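Local coordinates for CrRbcX-IIa (Chlamydomonas reinhardtii, PDB 5BS1), which probably acts as a dimeric chaperone in the assembly of Rubisco, at residues A[32-37]-A[50-55]. Sequence-based numbering, arbitrary orientation.
Sequences VVLEQL and QAYLDL
Segments 32-37 and 50-55 run roughly antiparallel, at 139°, and their axes come within 9.8 Å. Leu55 does most to bridge the gap: with CG anti to its backbone N (chi1 -172°), it extends across to the facing helix and sets CD2 against the backbone there. Leu55 CD2 lies 3.5 Å from Leu34 N and touches Leu34 CB as well. Val33 CG1, likewise anti to its own N, meets Leu55 CD2 at 3.8 Å, the two side chains crossing at about a right angle. One methyl is thus shared by two consecutive residues, an example of a side chain packed against both the main chain and the side chains of a neighbouring helix.

The two segments belong to helices 13-38 and 46-59, which form a helical hairpin in the all-helical RbcX fold, and the contact lies near its turn. There Leu37 answers Leu55 from the opposite helix. With CG anti to the carbonyl carbon (chi1 -70°), Leu37 lays CD1 over the main chain of the partner, 3.7 Å from Tyr52 N, with Ala51 CB beside it. Leu37 CB also sits at the edge of the Tyr52 ring, near its plane. Farther along that ring Leu34 approaches obliquely, its CD1 equally distant, at 3.9 Å, from Tyr52 CD1 and CE1. Val33 continues inward onto Leu86 and Val89 of helix 80-96. Away from this apolar seam, Gln50 NE2 donates to Asp54 OD1 one turn on, reaching it from above the carboxylate plane (3.0 Å), and Asp54 OD2 is hydrogen-bonded to Asn79 ND2.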
loop_
_atom_site.group_PDB
_atom_site.type_symbol
_atom_site.label_atom_id
_atom_site.label_comp_id
_atom_site.label_asym_id
_atom_site.label_seq_id
_atom_site.Cartn_x
_atom_site.Cartn_y
_atom_site.Cartn_z
ATOM N N VAL A 32 -0.117 -11.848 13.936
ATOM C CA VAL A 32 -1.208 -12.290 14.810
ATOM C C VAL A 32 -0.989 -13.711 15.280
ATOM O O VAL A 32 -1.072 -13.998 16.475
ATOM C CB VAL A 32 -2.590 -12.176 14.107
ATOM C CG1 VAL A 32 -3.684 -12.957 14.838
ATOM C CG2 VAL A 32 -2.990 -10.724 13.970
ATOM N N VAL A 33 -0.681 -14.596 14.349
ATOM C CA VAL A 33 -0.496 -15.994 14.664
ATOM C C VAL A 33 0.742 -16.181 15.531
ATOM O O VAL A 33 0.722 -16.976 16.450
ATOM C CB VAL A 33 -0.477 -16.846 13.371
ATOM C CG1 VAL A 33 -0.057 -18.294 13.634
ATOM C CG2 VAL A 33 -1.872 -16.836 12.736
ATOM N N LEU A 34 1.824 -15.475 15.239
ATOM C CA LEU A 34 3.027 -15.623 16.064
ATOM C C LEU A 34 2.725 -15.271 17.517
ATOM O O LEU A 34 3.176 -15.968 18.433
ATOM C CB LEU A 34 4.179 -14.774 15.550
ATOM C CG LEU A 34 5.560 -15.011 16.184
ATOM C CD1 LEU A 34 6.050 -16.431 15.967
ATOM C CD2 LEU A 34 6.545 -14.033 15.575
ATOM N N GLU A 35 1.978 -14.200 17.739
ATOM C CA GLU A 35 1.649 -13.758 19.091
ATOM C C GLU A 35 0.805 -14.816 19.786
ATOM O O GLU A 35 1.001 -15.112 20.977
ATOM C CB GLU A 35 0.901 -12.420 19.031
ATOM C CG GLU A 35 0.518 -11.806 20.368
ATOM C CD GLU A 35 -0.099 -10.413 20.227
ATOM O OE1 GLU A 35 -1.335 -10.287 20.175
ATOM O OE2 GLU A 35 0.649 -9.413 20.143
ATOM N N GLN A 36 -0.137 -15.380 19.043
ATOM C CA GLN A 36 -1.015 -16.415 19.578
ATOM C C GLN A 36 -0.252 -17.661 19.977
ATOM O O GLN A 36 -0.614 -18.309 20.957
ATOM C CB GLN A 36 -2.110 -16.736 18.567
ATOM C CG GLN A 36 -3.125 -15.609 18.485
ATOM C CD GLN A 36 -4.149 -15.813 17.388
ATOM O OE1 GLN A 36 -3.996 -16.668 16.520
ATOM N NE2 GLN A 36 -5.209 -15.010 17.420
ATOM N N LEU A 37 0.792 -17.997 19.226
ATOM C CA LEU A 37 1.570 -19.203 19.484
ATOM C C LEU A 37 2.475 -19.075 20.692
ATOM O O LEU A 37 2.950 -20.088 21.205
ATOM C CB LEU A 37 2.399 -19.598 18.257
ATOM C CG LEU A 37 1.587 -20.126 17.085
ATOM C CD1 LEU A 37 2.417 -20.224 15.825
ATOM C CD2 LEU A 37 0.987 -21.482 17.411
ATOM N N GLN A 50 5.941 -26.735 17.039
ATOM C CA GLN A 50 6.507 -26.843 15.709
ATOM C C GLN A 50 6.004 -25.706 14.805
ATOM O O GLN A 50 6.784 -25.145 14.026
ATOM C CB GLN A 50 6.194 -28.192 15.073
ATOM C CG GLN A 50 6.988 -28.427 13.795
ATOM C CD GLN A 50 8.493 -28.385 14.021
ATOM O OE1 GLN A 50 9.027 -29.136 14.837
ATOM N NE2 GLN A 50 9.178 -27.504 13.323
ATOM N N ALA A 51 4.737 -25.325 14.975
ATOM C CA ALA A 51 4.181 -24.208 14.205
ATOM C C ALA A 51 4.912 -22.917 14.570
ATOM O O ALA A 51 5.232 -22.130 13.698
ATOM C CB ALA A 51 2.687 -24.088 14.465
ATOM N N TYR A 52 5.185 -22.722 15.865
ATOM C CA TYR A 52 5.966 -21.570 16.323
ATOM C C TYR A 52 7.345 -21.594 15.676
ATOM O O TYR A 52 7.814 -20.584 15.162
ATOM C CB TYR A 52 6.090 -21.574 17.847
ATOM C CG TYR A 52 7.087 -20.606 18.384
ATOM C CD1 TYR A 52 6.811 -19.269 18.468
ATOM C CD2 TYR A 52 8.367 -21.043 18.789
ATOM C CE1 TYR A 52 7.761 -18.373 18.950
ATOM C CE2 TYR A 52 9.310 -20.154 19.280
ATOM C CZ TYR A 52 9.003 -18.828 19.371
ATOM O OH TYR A 52 9.937 -17.913 19.861
ATOM N N LEU A 53 8.028 -22.738 15.729
ATOM C CA LEU A 53 9.385 -22.826 15.191
ATOM C C LEU A 53 9.390 -22.499 13.701
ATOM O O LEU A 53 10.221 -21.738 13.245
ATOM C CB LEU A 53 9.984 -24.201 15.431
ATOM C CG LEU A 53 10.232 -24.647 16.877
ATOM C CD1 LEU A 53 10.676 -26.096 16.939
ATOM C CD2 LEU A 53 11.266 -23.755 17.544
ATOM N N ASP A 54 8.404 -23.034 12.981
ATOM C CA ASP A 54 8.345 -22.846 11.525
ATOM C C ASP A 54 7.993 -21.396 11.185
ATOM O O ASP A 54 8.561 -20.811 10.260
ATOM C CB ASP A 54 7.311 -23.780 10.902
ATOM C CG ASP A 54 7.717 -25.251 10.937
ATOM O OD1 ASP A 54 8.915 -25.552 11.077
ATOM O OD2 ASP A 54 6.843 -26.138 10.855
ATOM N N LEU A 55 7.081 -20.799 11.940
ATOM C CA LEU A 55 6.675 -19.429 11.670
ATOM C C LEU A 55 7.825 -18.479 11.910
ATOM O O LEU A 55 8.039 -17.570 11.105
ATOM C CB LEU A 55 5.451 -19.025 12.480
ATOM C CG LEU A 55 4.832 -17.664 12.122
ATOM C CD1 LEU A 55 4.547 -17.497 10.618
ATOM C CD2 LEU A 55 3.574 -17.437 12.906
#